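Local atomic coordinates of DNA topoisomerase 2-associated protein PAT1 (Saccharomyces cerevisiae, PDB entry 5LMG), a protein that activates mRNA decapping and represses translation, its C-terminal domain directly binding the decapping enzyme Dcp2 and the 5'-3' exonuclease Xrn1. Residues Pro95-Leu100 with Phe129-His134; Ile138-Tyr143 with Leu154-Leu159; Lys166-Phe171 with Ile207-Ser212; Asn193-Thr198 with Ile250-Pro255; Leu284-Lys289 with Leu353-Leu358. The protein carries 2 engineered substitutions. All coordinates share one frame; numbering follows the deposited sequence.

Contact 1 of 5, residues Pro95-Leu100 with Phe129-His134; sequences PFISML and FNELSH
Ile97 lays its longer branch against the root of the Glu131 side chain: CG1 lies 3.9 Å from Glu131 CB, with CD1 only slightly farther off. The two side chains meet at a slant, and on both sides it is carbon that touches. The second branch serves another partner. With CG2 anti to the backbone N of its own residue, Ile97 CG2 comes to 3.9 Å from the carbonyl O of His134, and one isoleucine thus spans the turn that follows helix 118-130. Glu131 is the first residue there to leave helical backbone angles (phi -115°), and the turn is closed by His134 N bonding to Glu131 O at 2.9 Å. Beyond the apolar patch, the Glu131 chain bends at chi2 and OE1 accepts from Asn94 N, just ahead of helix 95-99. With Ile97 cut back to an alanine, both branches would go, and a gap would probably open beside Glu131 CB and the His134 carbonyl. Helix 95-99 packs on helix 48-70 through Pro95 and Met99, while Phe129 and Leu132 reach helices 178-191 and 201-216, which places this contact between helix 48-70 on one side and helices 178-191 and 201-216 on the other.

Contact 2 of 5, residues Ile138-Tyr143 with Leu154-Leu159; sequences IILSSY and LKKVDL
Leu140 and Ser141 pack helix 136-141 against helix 151-174, two helices joined by one short connection in this mostly helical domain, of a family in the TPR clan. Leu140 comes first: its CB lies 4.3 Å from Val157 CG2, and its CD1 grazes the aliphatic part of Lys156, whose NZ goes on to bond Ser101 O. Next in sequence, Ser141 has its OG between the backbone N and the carbonyl carbon (chi1 60°), where it is hydrogen-bonded to Ile137 O and Ser200 OG; the buried hydroxyl is therefore satisfied without a partner on the opposing helix. Tyr143, past the helix, packs on Pro255 and on Tyr259 of helix 257-267. What Ser141 offers to helix 151-174 is carbon: its CB sits over the fork of Val157, so that both methyls rest on one atom, with Ser141 CB 3.8 Å from Val157 CG1 and 3.9 Å from Val157 CG2.

Contact 3 of 5, residues Lys166-Phe171 with Ile207-Ser212; sequences KIIVSF and ITILIS
Two long helices of this mostly helical domain, 151-174 and 201-216, meet here through a small apolar patch; no hydrogen bond joins segments 166-171 and 207-212. Ile209 supplies both points of contact from one side. Its longer branch runs to Val169, where CD1 lies 3.6 Å from Val169 CG2 and CG1 is almost as near, and the two side chains cross at about a right angle. A chi1 of -73° puts Ile209 CG1 beside the backbone N and leaves CG2 anti to it, where CG2 meets Ile168 CG2 at 4.1 Å, again crosswise. A serine in place of Ile209 would probably leave the methyls of Val169 and Ile168 without their apolar mate and put a hydroxyl into the hydrocarbon patch. Serines on both helices bond back to their own backbone: Ser170 OG donates to Ile167 O at 3.1 Å, and Ser212 OG donates to Thr208 O at 2.8 Å, from above the carbonyl plane. Leu165 and Leu172 of helix 151-174 also touch Ile209. Around the pair, Ile168 and Phe171 pack on helix 118-130, Ile167 faces helix 103-114, and Ile207 and Thr208 lie on Phe280 of helix 275-286.

Contact 4 of 5, residues Asn193-Thr198 with Ile250-Pro255; sequences NVSFLT and IQLIFP. With EDO (1,2-ethanediol), chain H.
The Phe254 ring, beside the contacting Ile253, has Gln251 O at its edge and in its plane, and forms an edge-to-face (T-shaped) pair with Trp278 of helix 275-286. Its segment makes a 3-10 turn, 250-253, which packs against the short helix 194-197. That helix is N-capped: Asn193 OD1 accepts from Phe196 N at 3.0 Å, with the N-H above the plane of the amide carbonyl and a fairly straight bond (155°). Across the contact, Thr198 and Ile253 meet obliquely, Ile253 CG2 standing 3.6 Å from both CB and OG1 of Thr198. The threonine hydroxyl sits between the backbone N and the carbonyl carbon (chi1 72°), which lets OG1 donate to Ser195 O at 2.7 Å while its flank rests on the isoleucine methyl. Leu252 CD1 approaches Ser195 OG more loosely, at 4.0 Å. Ile253 also packs on Ile277, Phe280 and Leu281, and so touches both segment 193-198 and helix 275-286. A 1,2-ethanediol, probably from the crystallisation liquor, lies by Phe254 and Pro255. A water links the segments, donating to Thr198 O and to Ile253 O, 2.7 Å from each.

Contact 5 of 5, residues Leu284-Lys289 with Leu353-Leu358; sequences LAASGK and LNVMGL. Engineered in segment 284-289: Ala286 (natural residue Leu). With EDO (1,2-ethanediol), chain L.
Leu353 O is gripped from opposite faces of its carbonyl plane, by Met356 N at 3.0 Å and by Leu358 N at 3.0 Å, the second bond belonging to the Schellman motif that ends helix 329-355. Its companion runs from Gly357 N to Asn354 O, and Gly357, the C-prime residue, takes the positive phi (73°) that turns the chain toward strand 358-361. The last turn of this helix presses on the last turn of helix 275-286. Val355 CG1 does most of the touching: it lies 3.7 Å from Ala285 CB and 3.8 Å from Ala286 CB, and comes to 3.4 Å from Ala286 N, so a methyl rests almost on the backbone. The Val355 chi1 of 143° is well off a staggered value. Ala286 is an engineered substitution of a natural leucine. Met356 approaches from beside Val355, with CG 4.0 Å from Ala285 CB and SD close by, its chain bent at chi3. The methionine also packs on an apolar side chain of the bound Dcp2 peptide, and the Met356 and Gly357 carbonyls receive weak hydrogen bonds from it; this helix end thus forms part of the peptide-binding surface. Just past helix 275-286, Ser287 O accepts a hydrogen bond from O2 of a 1,2-ethanediol, probably from the crystallisation liquor, at 2.8 Å.

How the contacts relate
From the N terminus, contact 1 closes a loop of 28 residues, mostly helical, and contact 2 one of 10; the two touch where Leu132 meets Ile138. Contact 3, closing 35 residues, starts from helix 151-174, which contact 2 has already used. Contact 4 closes 51 and crosses contact 3: segment 193-198 opens before 207-212 closes, and Ile207 packs on Thr198 and Leu197. Tyr143 OH, probably hydrogen-bonded to Leu252 O, ties contact 2 to contact 4. Contact 5 closes 63 residues, and Leu284 there meets Ile211 of contact 3. No loop nests in another. Contacts 1 and 5, their centres about 32 Å apart, mark a series from helix 95-99 to the C-terminal, peptide-binding end.

Contact 1 of 5, residues Pro95-Leu100 with Phe129-His134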
# COMPACT_ATOMS: atom_id res chain seq x y z
N PRO A 95 -12.35 15.53 -12.39
CA PRO A 95 -13.56 14.68 -12.30
C PRO A 95 -13.31 13.17 -12.19
O PRO A 95 -14.11 12.48 -11.55
CB PRO A 95 -14.36 15.05 -13.56
CG PRO A 95 -13.89 16.43 -13.91
CD PRO A 95 -12.42 16.43 -13.57
N PHE A 96 -12.20 12.66 -12.79
CA PHE A 96 -11.85 11.24 -12.71
C PHE A 96 -11.51 10.85 -11.25
O PHE A 96 -11.94 9.80 -10.80
CB PHE A 96 -10.71 10.87 -13.67
CG PHE A 96 -10.28 9.43 -13.57
CD1 PHE A 96 -11.02 8.42 -14.18
CD2 PHE A 96 -9.14 9.07 -12.86
CE1 PHE A 96 -10.63 7.08 -14.08
CE2 PHE A 96 -8.75 7.73 -12.76
CZ PHE A 96 -9.50 6.75 -13.38
N ILE A 97 -10.75 11.72 -10.54
CA ILE A 97 -10.36 11.54 -9.14
C ILE A 97 -11.61 11.46 -8.26
O ILE A 97 -11.68 10.58 -7.40
CB ILE A 97 -9.32 12.61 -8.68
CG1 ILE A 97 -7.97 12.48 -9.44
CG2 ILE A 97 -9.10 12.64 -7.15
CD1 ILE A 97 -7.09 11.20 -9.13
N SER A 98 -12.59 12.34 -8.49
CA SER A 98 -13.85 12.32 -7.74
C SER A 98 -14.71 11.09 -8.02
O SER A 98 -15.36 10.59 -7.09
CB SER A 98 -14.64 13.60 -7.97
OG SER A 98 -14.12 14.62 -7.13
N MET A 99 -14.68 10.56 -9.27
CA MET A 99 -15.41 9.34 -9.67
C MET A 99 -14.94 8.13 -8.85
O MET A 99 -15.73 7.22 -8.57
CB MET A 99 -15.28 9.07 -11.18
CG MET A 99 -16.22 9.93 -12.02
SD MET A 99 -16.48 9.36 -13.74
CE MET A 99 -15.01 9.99 -14.51
N LEU A 100 -13.66 8.16 -8.42
CA LEU A 100 -13.00 7.15 -7.61
C LEU A 100 -13.45 7.17 -6.14
O LEU A 100 -13.09 6.27 -5.39
CB LEU A 100 -11.47 7.30 -7.74
CG LEU A 100 -10.73 6.38 -8.73
CD1 LEU A 100 -11.18 6.61 -10.15
CD2 LEU A 100 -9.23 6.63 -8.68
N PHE A 129 -1.39 9.58 -9.17
CA PHE A 129 -0.22 9.97 -8.39
C PHE A 129 -0.08 11.49 -8.20
O PHE A 129 0.33 11.93 -7.13
CB PHE A 129 1.07 9.33 -8.95
CG PHE A 129 1.18 7.86 -8.63
CD1 PHE A 129 1.46 7.43 -7.33
CD2 PHE A 129 0.99 6.90 -9.61
CE1 PHE A 129 1.54 6.07 -7.04
CE2 PHE A 129 1.07 5.54 -9.32
CZ PHE A 129 1.34 5.14 -8.03
N ASN A 130 -0.48 12.29 -9.21
CA ASN A 130 -0.43 13.76 -9.18
C ASN A 130 -1.41 14.35 -8.16
O ASN A 130 -1.11 15.35 -7.52
CB ASN A 130 -0.72 14.34 -10.58
CG ASN A 130 -0.52 15.83 -10.70
OD1 ASN A 130 0.61 16.33 -10.65
ND2 ASN A 130 -1.61 16.56 -10.88
N GLU A 131 -2.60 13.73 -8.02
CA GLU A 131 -3.67 14.19 -7.13
C GLU A 131 -3.95 13.19 -5.99
O GLU A 131 -5.06 13.18 -5.45
CB GLU A 131 -4.95 14.45 -7.95
CG GLU A 131 -4.80 15.47 -9.06
CD GLU A 131 -5.59 16.74 -8.85
OE1 GLU A 131 -6.66 16.90 -9.49
OE2 GLU A 131 -5.14 17.59 -8.04
N LEU A 132 -2.94 12.38 -5.61
CA LEU A 132 -3.08 11.34 -4.59
C LEU A 132 -3.59 11.85 -3.22
O LEU A 132 -4.38 11.15 -2.59
CB LEU A 132 -1.78 10.52 -4.43
CG LEU A 132 -1.92 9.09 -3.90
CD1 LEU A 132 -3.00 8.29 -4.68
CD2 LEU A 132 -0.60 8.35 -3.95
N SER A 133 -3.20 13.07 -2.81
CA SER A 133 -3.64 13.65 -1.55
C SER A 133 -5.11 14.11 -1.60
O SER A 133 -5.73 14.25 -0.54
CB SER A 133 -2.71 14.78 -1.11
OG SER A 133 -1.42 14.27 -0.84
N HIS A 134 -5.66 14.31 -2.81
CA HIS A 134 -7.05 14.71 -3.06
C HIS A 134 -7.97 13.49 -3.24
O HIS A 134 -9.18 13.64 -3.41
CB HIS A 134 -7.14 15.63 -4.30
CG HIS A 134 -6.40 16.94 -4.18
ND1 HIS A 134 -5.63 17.25 -3.07
CD2 HIS A 134 -6.34 17.96 -5.06
CE1 HIS A 134 -5.12 18.45 -3.31
NE2 HIS A 134 -5.53 18.92 -4.49

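Contact 2 of 5, residues Ile138-Tyr143 with Leu154-Leu159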
# COMPACT_ATOMS: atom_id res chain seq x y z
N ILE A 138 -7.57 7.93 0.24
CA ILE A 138 -6.35 8.23 0.99
C ILE A 138 -6.76 8.88 2.31
O ILE A 138 -6.28 8.47 3.36
CB ILE A 138 -5.38 9.10 0.14
CG1 ILE A 138 -4.83 8.31 -1.08
CG2 ILE A 138 -4.27 9.74 1.00
CD1 ILE A 138 -3.82 7.12 -0.81
N ILE A 139 -7.67 9.87 2.25
CA ILE A 139 -8.18 10.58 3.43
C ILE A 139 -8.88 9.58 4.38
O ILE A 139 -8.63 9.62 5.58
CB ILE A 139 -9.03 11.82 3.01
CG1 ILE A 139 -8.13 12.87 2.30
CG2 ILE A 139 -9.74 12.47 4.22
CD1 ILE A 139 -8.79 13.67 1.21
N LEU A 140 -9.67 8.63 3.83
CA LEU A 140 -10.38 7.61 4.60
C LEU A 140 -9.46 6.58 5.25
O LEU A 140 -9.80 6.06 6.31
CB LEU A 140 -11.44 6.89 3.75
CG LEU A 140 -12.68 7.71 3.37
CD1 LEU A 140 -13.62 6.90 2.48
CD2 LEU A 140 -13.40 8.25 4.63
N SER A 141 -8.37 6.20 4.57
CA SER A 141 -7.43 5.19 5.05
C SER A 141 -6.27 5.76 5.89
O SER A 141 -5.43 4.99 6.36
CB SER A 141 -6.91 4.34 3.89
OG SER A 141 -6.24 5.15 2.94
N SER A 142 -6.22 7.09 6.07
CA SER A 142 -5.17 7.71 6.91
C SER A 142 -5.69 7.79 8.36
O SER A 142 -6.76 8.36 8.60
CB SER A 142 -4.82 9.11 6.43
OG SER A 142 -3.98 9.78 7.35
N TYR A 143 -4.91 7.27 9.31
CA TYR A 143 -5.25 7.36 10.74
C TYR A 143 -5.24 8.82 11.23
O TYR A 143 -5.84 9.12 12.25
CB TYR A 143 -4.29 6.50 11.58
CG TYR A 143 -2.85 6.98 11.64
CD1 TYR A 143 -2.46 7.98 12.53
CD2 TYR A 143 -1.86 6.35 10.89
CE1 TYR A 143 -1.13 8.36 12.66
CE2 TYR A 143 -0.52 6.71 11.03
CZ TYR A 143 -0.16 7.73 11.91
OH TYR A 143 1.14 8.15 12.02
N LEU A 154 -14.21 1.30 5.89
CA LEU A 154 -13.21 0.23 5.81
C LEU A 154 -13.45 -0.67 4.58
O LEU A 154 -12.49 -1.05 3.90
CB LEU A 154 -13.15 -0.60 7.10
CG LEU A 154 -12.61 0.08 8.37
CD1 LEU A 154 -12.68 -0.87 9.58
CD2 LEU A 154 -11.17 0.59 8.17
N LYS A 155 -14.75 -0.97 4.28
CA LYS A 155 -15.17 -1.77 3.12
C LYS A 155 -14.74 -1.07 1.81
O LYS A 155 -14.27 -1.74 0.89
CB LYS A 155 -16.69 -2.04 3.13
CG LYS A 155 -17.17 -3.03 4.21
CD LYS A 155 -16.76 -4.47 3.93
CE LYS A 155 -17.08 -5.39 5.08
NZ LYS A 155 -16.62 -6.78 4.81
N LYS A 156 -14.89 0.27 1.75
CA LYS A 156 -14.49 1.07 0.59
C LYS A 156 -12.97 1.00 0.35
O LYS A 156 -12.54 0.86 -0.80
CB LYS A 156 -14.94 2.53 0.73
CG LYS A 156 -16.43 2.73 0.50
CD LYS A 156 -16.87 4.19 0.63
CE LYS A 156 -16.41 5.09 -0.50
NZ LYS A 156 -17.03 4.72 -1.80
N VAL A 157 -12.18 1.03 1.45
CA VAL A 157 -10.72 0.95 1.44
C VAL A 157 -10.29 -0.42 0.89
O VAL A 157 -9.46 -0.46 -0.01
CB VAL A 157 -10.09 1.30 2.83
CG1 VAL A 157 -8.57 1.05 2.84
CG2 VAL A 157 -10.39 2.75 3.22
N ASP A 158 -10.90 -1.52 1.40
CA ASP A 158 -10.62 -2.89 0.96
C ASP A 158 -10.95 -3.08 -0.54
O ASP A 158 -10.20 -3.76 -1.25
CB ASP A 158 -11.38 -3.92 1.82
CG ASP A 158 -11.11 -3.88 3.32
OD1 ASP A 158 -10.06 -3.32 3.73
OD2 ASP A 158 -11.92 -4.44 4.08
N LEU A 159 -12.06 -2.45 -1.02
CA LEU A 159 -12.47 -2.49 -2.43
C LEU A 159 -11.42 -1.82 -3.32
O LEU A 159 -10.99 -2.42 -4.30
CB LEU A 159 -13.87 -1.87 -2.67
CG LEU A 159 -14.38 -1.93 -4.13
CD1 LEU A 159 -14.84 -3.34 -4.50
CD2 LEU A 159 -15.49 -0.91 -4.36

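Contact 3 of 5, residues Lys166-Phe171 with Ile207-Ser212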
# COMPACT_ATOMS: atom_id res chain seq x y z
N LYS A 166 -4.32 -3.91 -7.91
CA LYS A 166 -4.11 -5.06 -8.80
C LYS A 166 -3.89 -4.59 -10.26
O LYS A 166 -3.04 -5.13 -10.96
CB LYS A 166 -5.33 -6.01 -8.72
CG LYS A 166 -5.10 -7.43 -9.24
CD LYS A 166 -6.43 -8.15 -9.51
CE LYS A 166 -7.17 -8.58 -8.26
NZ LYS A 166 -8.63 -8.74 -8.52
N ILE A 167 -4.65 -3.56 -10.69
CA ILE A 167 -4.55 -2.94 -12.02
C ILE A 167 -3.18 -2.23 -12.18
O ILE A 167 -2.52 -2.40 -13.20
CB ILE A 167 -5.74 -1.96 -12.26
CG1 ILE A 167 -7.07 -2.72 -12.46
CG2 ILE A 167 -5.48 -1.00 -13.43
CD1 ILE A 167 -8.32 -1.83 -12.28
N ILE A 168 -2.77 -1.43 -11.17
CA ILE A 168 -1.51 -0.69 -11.19
C ILE A 168 -0.33 -1.67 -11.30
O ILE A 168 0.48 -1.51 -12.21
CB ILE A 168 -1.43 0.31 -10.00
CG1 ILE A 168 -2.44 1.47 -10.23
CG2 ILE A 168 0.00 0.84 -9.79
CD1 ILE A 168 -2.79 2.32 -9.03
N VAL A 169 -0.31 -2.70 -10.42
CA VAL A 169 0.68 -3.79 -10.36
C VAL A 169 0.84 -4.47 -11.73
O VAL A 169 1.94 -4.49 -12.25
CB VAL A 169 0.38 -4.81 -9.22
CG1 VAL A 169 1.29 -6.03 -9.29
CG2 VAL A 169 0.50 -4.15 -7.85
N SER A 170 -0.27 -4.98 -12.31
CA SER A 170 -0.29 -5.66 -13.61
C SER A 170 0.23 -4.78 -14.76
O SER A 170 1.08 -5.24 -15.53
CB SER A 170 -1.69 -6.20 -13.93
OG SER A 170 -2.53 -5.22 -14.51
N PHE A 171 -0.23 -3.52 -14.84
CA PHE A 171 0.21 -2.57 -15.85
C PHE A 171 1.72 -2.24 -15.75
O PHE A 171 2.39 -2.20 -16.79
CB PHE A 171 -0.64 -1.28 -15.83
CG PHE A 171 -0.11 -0.17 -16.71
CD1 PHE A 171 -0.25 -0.22 -18.09
CD2 PHE A 171 0.55 0.92 -16.16
CE1 PHE A 171 0.26 0.81 -18.90
CE2 PHE A 171 1.07 1.94 -16.97
CZ PHE A 171 0.91 1.88 -18.33
N ILE A 207 3.27 3.30 -2.72
CA ILE A 207 4.69 3.63 -2.69
C ILE A 207 5.52 2.34 -2.82
O ILE A 207 6.41 2.29 -3.66
CB ILE A 207 5.10 4.51 -1.46
CG1 ILE A 207 4.39 5.89 -1.51
CG2 ILE A 207 6.63 4.72 -1.40
CD1 ILE A 207 4.27 6.62 -0.15
N THR A 208 5.15 1.28 -2.07
CA THR A 208 5.81 -0.04 -2.10
C THR A 208 5.84 -0.62 -3.53
O THR A 208 6.89 -1.12 -3.95
CB THR A 208 5.19 -1.01 -1.11
OG1 THR A 208 5.10 -0.38 0.15
CG2 THR A 208 5.97 -2.34 -0.99
N ILE A 209 4.70 -0.54 -4.25
CA ILE A 209 4.57 -0.98 -5.65
C ILE A 209 5.60 -0.24 -6.54
O ILE A 209 6.32 -0.89 -7.26
CB ILE A 209 3.12 -0.81 -6.17
CG1 ILE A 209 2.17 -1.86 -5.55
CG2 ILE A 209 3.07 -0.85 -7.71
CD1 ILE A 209 0.75 -1.41 -5.49
N LEU A 210 5.64 1.12 -6.47
CA LEU A 210 6.59 1.93 -7.26
C LEU A 210 8.04 1.60 -6.94
O LEU A 210 8.81 1.41 -7.87
CB LEU A 210 6.35 3.46 -7.12
CG LEU A 210 5.02 4.05 -7.62
CD1 LEU A 210 5.02 5.56 -7.43
CD2 LEU A 210 4.77 3.73 -9.11
N ILE A 211 8.41 1.51 -5.63
CA ILE A 211 9.79 1.19 -5.19
C ILE A 211 10.21 -0.20 -5.68
O ILE A 211 11.31 -0.34 -6.22
CB ILE A 211 9.98 1.31 -3.65
CG1 ILE A 211 9.82 2.75 -3.13
CG2 ILE A 211 11.34 0.72 -3.19
CD1 ILE A 211 9.72 2.79 -1.55
N SER A 212 9.34 -1.23 -5.45
CA SER A 212 9.57 -2.62 -5.86
C SER A 212 9.75 -2.75 -7.38
O SER A 212 10.66 -3.47 -7.82
CB SER A 212 8.46 -3.53 -5.36
OG SER A 212 8.40 -3.48 -3.95

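Contact 4 of 5, residues Asn193-Thr198 with Ile250-Pro255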
# COMPACT_ATOMS: atom_id res chain seq x y z
N ASN A 193 2.65 15.60 0.16
CA ASN A 193 3.39 15.49 1.40
C ASN A 193 3.50 13.96 1.52
O ASN A 193 2.49 13.29 1.79
CB ASN A 193 2.58 16.08 2.58
CG ASN A 193 3.27 15.99 3.92
OD1 ASN A 193 3.74 14.93 4.36
ND2 ASN A 193 3.32 17.11 4.61
N VAL A 194 4.69 13.41 1.23
CA VAL A 194 4.99 11.97 1.22
C VAL A 194 4.72 11.34 2.60
O VAL A 194 4.10 10.28 2.66
CB VAL A 194 6.41 11.65 0.65
CG1 VAL A 194 6.62 10.14 0.50
CG2 VAL A 194 6.64 12.34 -0.69
N SER A 195 5.14 12.01 3.70
CA SER A 195 4.90 11.51 5.05
C SER A 195 3.39 11.32 5.34
O SER A 195 3.02 10.32 5.96
CB SER A 195 5.54 12.42 6.09
OG SER A 195 5.28 11.92 7.39
N PHE A 196 2.52 12.26 4.87
CA PHE A 196 1.08 12.09 5.01
C PHE A 196 0.61 10.82 4.27
O PHE A 196 -0.15 10.05 4.85
CB PHE A 196 0.27 13.33 4.53
CG PHE A 196 -1.23 13.06 4.46
CD1 PHE A 196 -1.98 12.91 5.62
CD2 PHE A 196 -1.86 12.89 3.23
CE1 PHE A 196 -3.36 12.61 5.55
CE2 PHE A 196 -3.24 12.60 3.17
CZ PHE A 196 -3.97 12.46 4.33
N LEU A 197 1.12 10.58 3.03
CA LEU A 197 0.76 9.39 2.23
C LEU A 197 1.08 8.07 2.95
O LEU A 197 0.33 7.09 2.82
CB LEU A 197 1.42 9.41 0.84
CG LEU A 197 1.01 10.51 -0.15
CD1 LEU A 197 1.67 10.28 -1.50
CD2 LEU A 197 -0.53 10.61 -0.31
N THR A 198 2.17 8.05 3.74
CA THR A 198 2.60 6.88 4.51
C THR A 198 1.73 6.59 5.76
O THR A 198 1.88 5.52 6.35
CB THR A 198 4.09 6.96 4.86
OG1 THR A 198 4.29 7.96 5.86
CG2 THR A 198 4.99 7.15 3.63
N ILE A 250 9.80 8.10 9.61
CA ILE A 250 9.62 6.68 9.28
C ILE A 250 8.70 5.94 10.29
O ILE A 250 7.86 5.14 9.87
CB ILE A 250 10.98 5.94 9.06
CG1 ILE A 250 11.74 6.54 7.84
CG2 ILE A 250 10.78 4.42 8.86
CD1 ILE A 250 13.30 6.23 7.78
N GLN A 251 8.81 6.24 11.60
CA GLN A 251 7.99 5.63 12.66
C GLN A 251 6.46 5.92 12.47
O GLN A 251 5.64 5.09 12.86
CB GLN A 251 8.51 6.06 14.05
CG GLN A 251 7.49 6.04 15.21
CD GLN A 251 7.12 4.65 15.68
OE1 GLN A 251 7.98 3.86 16.10
NE2 GLN A 251 5.83 4.35 15.69
N LEU A 252 6.11 7.05 11.81
CA LEU A 252 4.72 7.46 11.58
C LEU A 252 3.93 6.51 10.65
O LEU A 252 2.71 6.63 10.54
CB LEU A 252 4.63 8.91 11.08
CG LEU A 252 5.26 10.00 11.98
CD1 LEU A 252 5.06 11.38 11.35
CD2 LEU A 252 4.66 9.98 13.41
N ILE A 253 4.61 5.55 10.01
CA ILE A 253 3.97 4.54 9.17
C ILE A 253 3.21 3.51 10.05
O ILE A 253 2.30 2.84 9.55
CB ILE A 253 4.95 3.89 8.15
CG1 ILE A 253 5.92 2.89 8.83
CG2 ILE A 253 5.70 4.95 7.31
CD1 ILE A 253 6.86 2.16 7.87
N PHE A 254 3.58 3.40 11.35
CA PHE A 254 2.93 2.49 12.32
C PHE A 254 1.79 3.28 13.00
O PHE A 254 2.08 4.26 13.70
CB PHE A 254 3.95 1.97 13.35
CG PHE A 254 4.99 1.02 12.80
CD1 PHE A 254 6.16 1.51 12.22
CD2 PHE A 254 4.80 -0.36 12.87
CE1 PHE A 254 7.12 0.63 11.71
CE2 PHE A 254 5.77 -1.24 12.37
CZ PHE A 254 6.93 -0.74 11.80
N PRO A 255 0.50 2.93 12.76
CA PRO A 255 -0.61 3.71 13.35
C PRO A 255 -0.70 3.61 14.88
O PRO A 255 -0.20 2.63 15.44
CB PRO A 255 -1.87 3.12 12.68
CG PRO A 255 -1.37 2.35 11.51
CD PRO A 255 -0.02 1.83 11.92
C1 EDO H . 2.33 -0.87 16.92
O1 EDO H . 3.16 -1.67 16.09
C2 EDO H . 2.02 0.46 16.18
O2 EDO H . 1.16 0.25 15.06
O HOH W 1 0.75 3.26 7.39

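Contact 5 of 5, residues Leu284-Lys289 with Leu353-Leu358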
# COMPACT_ATOMS: atom_id res chain seq x y z
N LEU A 284 12.02 -0.42 0.97
CA LEU A 284 12.78 0.82 1.24
C LEU A 284 14.24 0.47 1.55
O LEU A 284 15.14 1.04 0.92
CB LEU A 284 12.12 1.63 2.38
CG LEU A 284 12.67 3.05 2.69
CD1 LEU A 284 12.37 4.06 1.56
CD2 LEU A 284 12.14 3.55 4.02
N ALA A 285 14.47 -0.52 2.43
CA ALA A 285 15.81 -0.99 2.82
C ALA A 285 16.61 -1.60 1.65
O ALA A 285 17.81 -1.32 1.53
CB ALA A 285 15.71 -1.97 3.97
N ALA A 286 15.95 -2.44 0.82
CA ALA A 286 16.51 -3.16 -0.33
C ALA A 286 17.10 -2.25 -1.40
O ALA A 286 18.11 -2.62 -1.99
CB ALA A 286 15.47 -4.10 -0.95
N SER A 287 16.49 -1.07 -1.63
CA SER A 287 16.96 -0.08 -2.61
C SER A 287 17.89 0.98 -1.99
O SER A 287 18.37 1.85 -2.71
CB SER A 287 15.77 0.58 -3.31
OG SER A 287 15.18 -0.30 -4.26
N GLY A 288 18.16 0.89 -0.69
CA GLY A 288 19.02 1.84 0.01
C GLY A 288 20.46 1.39 0.19
O GLY A 288 20.74 0.19 0.23
N LYS A 289 21.38 2.35 0.34
CA LYS A 289 22.79 2.08 0.64
C LYS A 289 22.86 1.77 2.16
O LYS A 289 21.83 1.84 2.84
CB LYS A 289 23.67 3.31 0.32
CG LYS A 289 23.65 3.78 -1.14
CD LYS A 289 24.68 4.88 -1.37
CE LYS A 289 24.46 5.68 -2.64
NZ LYS A 289 24.56 4.86 -3.88
N LEU A 353 14.21 -7.78 7.81
CA LEU A 353 15.56 -8.06 8.31
C LEU A 353 16.49 -8.74 7.31
O LEU A 353 17.63 -8.30 7.18
CB LEU A 353 15.52 -8.87 9.63
CG LEU A 353 14.96 -8.18 10.88
CD1 LEU A 353 14.91 -9.17 12.05
CD2 LEU A 353 15.79 -6.95 11.27
N ASN A 354 16.00 -9.81 6.62
CA ASN A 354 16.79 -10.58 5.63
C ASN A 354 17.37 -9.74 4.52
O ASN A 354 18.50 -9.98 4.10
CB ASN A 354 16.00 -11.76 5.05
CG ASN A 354 15.55 -12.81 6.05
OD1 ASN A 354 15.97 -12.87 7.22
ND2 ASN A 354 14.68 -13.67 5.61
N VAL A 355 16.61 -8.73 4.07
CA VAL A 355 16.98 -7.76 3.04
C VAL A 355 18.31 -7.03 3.42
O VAL A 355 19.14 -6.74 2.55
CB VAL A 355 15.76 -6.83 2.81
CG1 VAL A 355 16.15 -5.40 2.54
CG2 VAL A 355 14.84 -7.39 1.72
N MET A 356 18.53 -6.83 4.73
CA MET A 356 19.73 -6.20 5.26
C MET A 356 20.76 -7.23 5.76
O MET A 356 21.73 -6.86 6.43
CB MET A 356 19.36 -5.23 6.38
CG MET A 356 18.56 -4.04 5.90
SD MET A 356 17.89 -3.08 7.27
CE MET A 356 16.98 -4.38 8.19
N GLY A 357 20.55 -8.50 5.44
CA GLY A 357 21.43 -9.59 5.85
C GLY A 357 21.34 -9.95 7.33
O GLY A 357 22.30 -10.48 7.90
N LEU A 358 20.18 -9.68 7.95
CA LEU A 358 19.91 -9.96 9.36
C LEU A 358 18.77 -10.96 9.49
O LEU A 358 17.99 -11.11 8.55
CB LEU A 358 19.61 -8.67 10.15
CG LEU A 358 20.71 -7.59 10.16
CD1 LEU A 358 20.23 -6.35 10.85
CD2 LEU A 358 21.99 -8.10 10.83
C1 EDO L . 20.91 5.74 -3.41
O1 EDO L . 20.22 6.89 -2.97
C2 EDO L . 20.26 4.49 -2.79
O2 EDO L . 20.51 3.36 -3.58